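Local coordinates for protein putative fimbrial subunit (Corynebacterium diphtheriae, PDB 4HSQ) that is the major pilin SpaD, which probably polymerises into the shaft of a surface pilus involved in cell adhesion, at residues Q18-Y23 with E106-E111. Numbering follows the deposited sequence.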
# COMPACT_ATOMS: atom_id res chain seq x y z
N GLN A 18 6.20 2.67 1.29
CA GLN A 18 6.59 4.06 1.59
C GLN A 18 6.02 5.08 0.56
O GLN A 18 6.33 6.26 0.63
CB GLN A 18 8.11 4.20 1.79
CG GLN A 18 8.58 3.56 3.13
CD GLN A 18 8.07 4.30 4.37
OE1 GLN A 18 7.38 5.31 4.28
NE2 GLN A 18 8.45 3.85 5.56
N ASP A 19 5.16 4.61 -0.35
CA ASP A 19 4.42 5.48 -1.26
C ASP A 19 3.11 5.83 -0.57
O ASP A 19 2.43 4.94 -0.05
CB ASP A 19 4.15 4.82 -2.61
CG ASP A 19 5.38 4.66 -3.48
OD1 ASP A 19 6.32 5.50 -3.36
OD2 ASP A 19 5.39 3.73 -4.32
N ALA A 20 2.76 7.11 -0.56
CA ALA A 20 1.52 7.54 0.09
C ALA A 20 0.30 6.98 -0.62
O ALA A 20 0.25 6.98 -1.86
CB ALA A 20 1.43 9.05 0.12
N TYR A 21 -0.70 6.53 0.14
CA TYR A 21 -1.97 6.11 -0.47
C TYR A 21 -3.09 6.52 0.47
O TYR A 21 -2.80 7.00 1.57
CB TYR A 21 -2.01 4.64 -0.88
CG TYR A 21 -2.07 3.63 0.24
CD1 TYR A 21 -3.30 3.20 0.75
CD2 TYR A 21 -0.92 3.00 0.71
CE1 TYR A 21 -3.37 2.21 1.73
CE2 TYR A 21 -0.98 2.02 1.70
CZ TYR A 21 -2.21 1.62 2.20
OH TYR A 21 -2.30 0.67 3.18
N THR A 22 -4.33 6.41 0.02
CA THR A 22 -5.42 6.92 0.83
C THR A 22 -6.50 5.92 1.11
O THR A 22 -6.68 4.94 0.37
CB THR A 22 -6.08 8.18 0.17
OG1 THR A 22 -6.60 7.84 -1.12
CG2 THR A 22 -5.12 9.38 0.06
N TYR A 23 -7.18 6.16 2.23
CA TYR A 23 -8.42 5.52 2.63
C TYR A 23 -9.50 6.54 2.62
O TYR A 23 -9.26 7.69 3.00
CB TYR A 23 -8.35 4.88 4.02
CG TYR A 23 -7.43 3.69 4.08
CD1 TYR A 23 -7.75 2.50 3.43
CD2 TYR A 23 -6.27 3.71 4.85
CE1 TYR A 23 -6.93 1.37 3.52
CE2 TYR A 23 -5.43 2.60 4.93
CZ TYR A 23 -5.77 1.44 4.28
OH TYR A 23 -4.94 0.35 4.37
N GLU A 106 -4.42 9.97 4.44
CA GLU A 106 -3.27 9.41 3.79
C GLU A 106 -2.40 8.63 4.74
O GLU A 106 -2.18 9.04 5.89
CB GLU A 106 -2.52 10.57 3.17
CG GLU A 106 -1.31 10.22 2.32
CD GLU A 106 -0.57 11.49 1.96
OE1 GLU A 106 -1.09 12.27 1.14
OE2 GLU A 106 0.50 11.73 2.56
N VAL A 107 -1.86 7.50 4.24
CA VAL A 107 -0.95 6.61 4.97
C VAL A 107 0.20 6.20 4.07
O VAL A 107 0.13 6.35 2.84
CB VAL A 107 -1.70 5.32 5.49
CG1 VAL A 107 -2.76 5.67 6.55
CG2 VAL A 107 -2.31 4.50 4.35
N LYS A 108 1.23 5.59 4.68
CA LYS A 108 2.33 4.92 3.98
C LYS A 108 2.52 3.59 4.64
O LYS A 108 2.57 3.52 5.86
CB LYS A 108 3.66 5.70 4.02
CG LYS A 108 3.63 7.00 3.20
CD LYS A 108 4.95 7.78 3.31
CE LYS A 108 4.83 9.10 2.56
NZ LYS A 108 6.06 9.93 2.66
N ARG A 109 2.67 2.54 3.84
CA ARG A 109 2.96 1.21 4.39
C ARG A 109 4.47 1.12 4.55
O ARG A 109 5.19 1.25 3.56
CB ARG A 109 2.39 0.11 3.50
CG ARG A 109 2.59 -1.27 4.11
CD ARG A 109 1.99 -2.28 3.17
NE ARG A 109 2.21 -3.65 3.61
CZ ARG A 109 1.45 -4.66 3.21
NH1 ARG A 109 0.44 -4.45 2.38
NH2 ARG A 109 1.68 -5.90 3.65
N LYS A 110 4.96 0.90 5.78
CA LYS A 110 6.41 0.92 6.07
C LYS A 110 7.14 -0.30 5.58
O LYS A 110 8.35 -0.26 5.38
CB LYS A 110 6.67 0.98 7.60
CG LYS A 110 6.06 2.12 8.35
CD LYS A 110 6.43 2.00 9.83
CE LYS A 110 5.31 1.42 10.64
NZ LYS A 110 5.67 1.33 12.08
N GLU A 111 6.42 -1.43 5.52
CA GLU A 111 7.02 -2.70 5.14
C GLU A 111 5.97 -3.71 4.79
O GLU A 111 4.80 -3.52 5.14
CB GLU A 111 7.82 -3.27 6.35
CG GLU A 111 6.97 -3.54 7.58
CD GLU A 111 7.69 -4.21 8.73
OE1 GLU A 111 8.69 -4.93 8.50
OE2 GLU A 111 7.21 -4.04 9.88
O HOH W 1 10.06 1.62 5.54
O HOH W 2 2.69 2.54 1.04
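Tyr21 and Val107 form the antiparallel hydrogen-bonded pair that joins strands 20-28 and 100-109. Tyr21 N gives its hydrogen to Val107 O at 2.8 Å, and Val107 N returns one to Tyr21 O at 2.9 Å, almost straight at 170°; each donor sits nearly along the C=O axis of its acceptor. Both carbonyls also take a CA-H...O contact, from Ala20 CA and Glu106 CA respectively. Toward Gln18 the pairing opens. Asp19 O and Arg109 N are 4.6 Å apart, and a water steps in, donating to Asp19 O at 2.6 Å and accepting from Arg109 N at 2.8 Å. Direct bonding resumes from Gln18 N to Arg109 O (2.9 Å), in the carbonyl plane but more bent, 145° at the hydrogen. A second water accepts from Gln18 NE2 and donates to Lys110 O.

This is an inner strand pair of an antiparallel sheet in the adhesin-like domain, whose fold is consistent with a CnaA-type beta-sandwich; strands 7-11 and 51-61 flank it, and Leu118 of the other sheet packs on Tyr21 and Tyr23. On that buried face, Val107 CG2 lies over one face of the Tyr21 ring, 3.6 Å from its centroid, in a CH-pi contact, and touches Tyr23 CE2 too. Tyr21 takes the crowded rotamer, CG between N and the carbonyl carbon (chi1 71°), and its OH donates to Tyr23 OH at 2.9 Å.

On the opposite face, that of Ala20 and Thr22, Glu106 runs extended past Ala20 CB, its OE1 in a salt bridge with Lys55 NZ, while the aliphatic part of Lys108 crosses the Gln18 side chain at about a right angle. Arg109 stretches away fully extended: NE donates to Glu111 O, in the guanidinium plane but above that carbonyl's plane, and NH2 reaches Val112 O and Thr116 O.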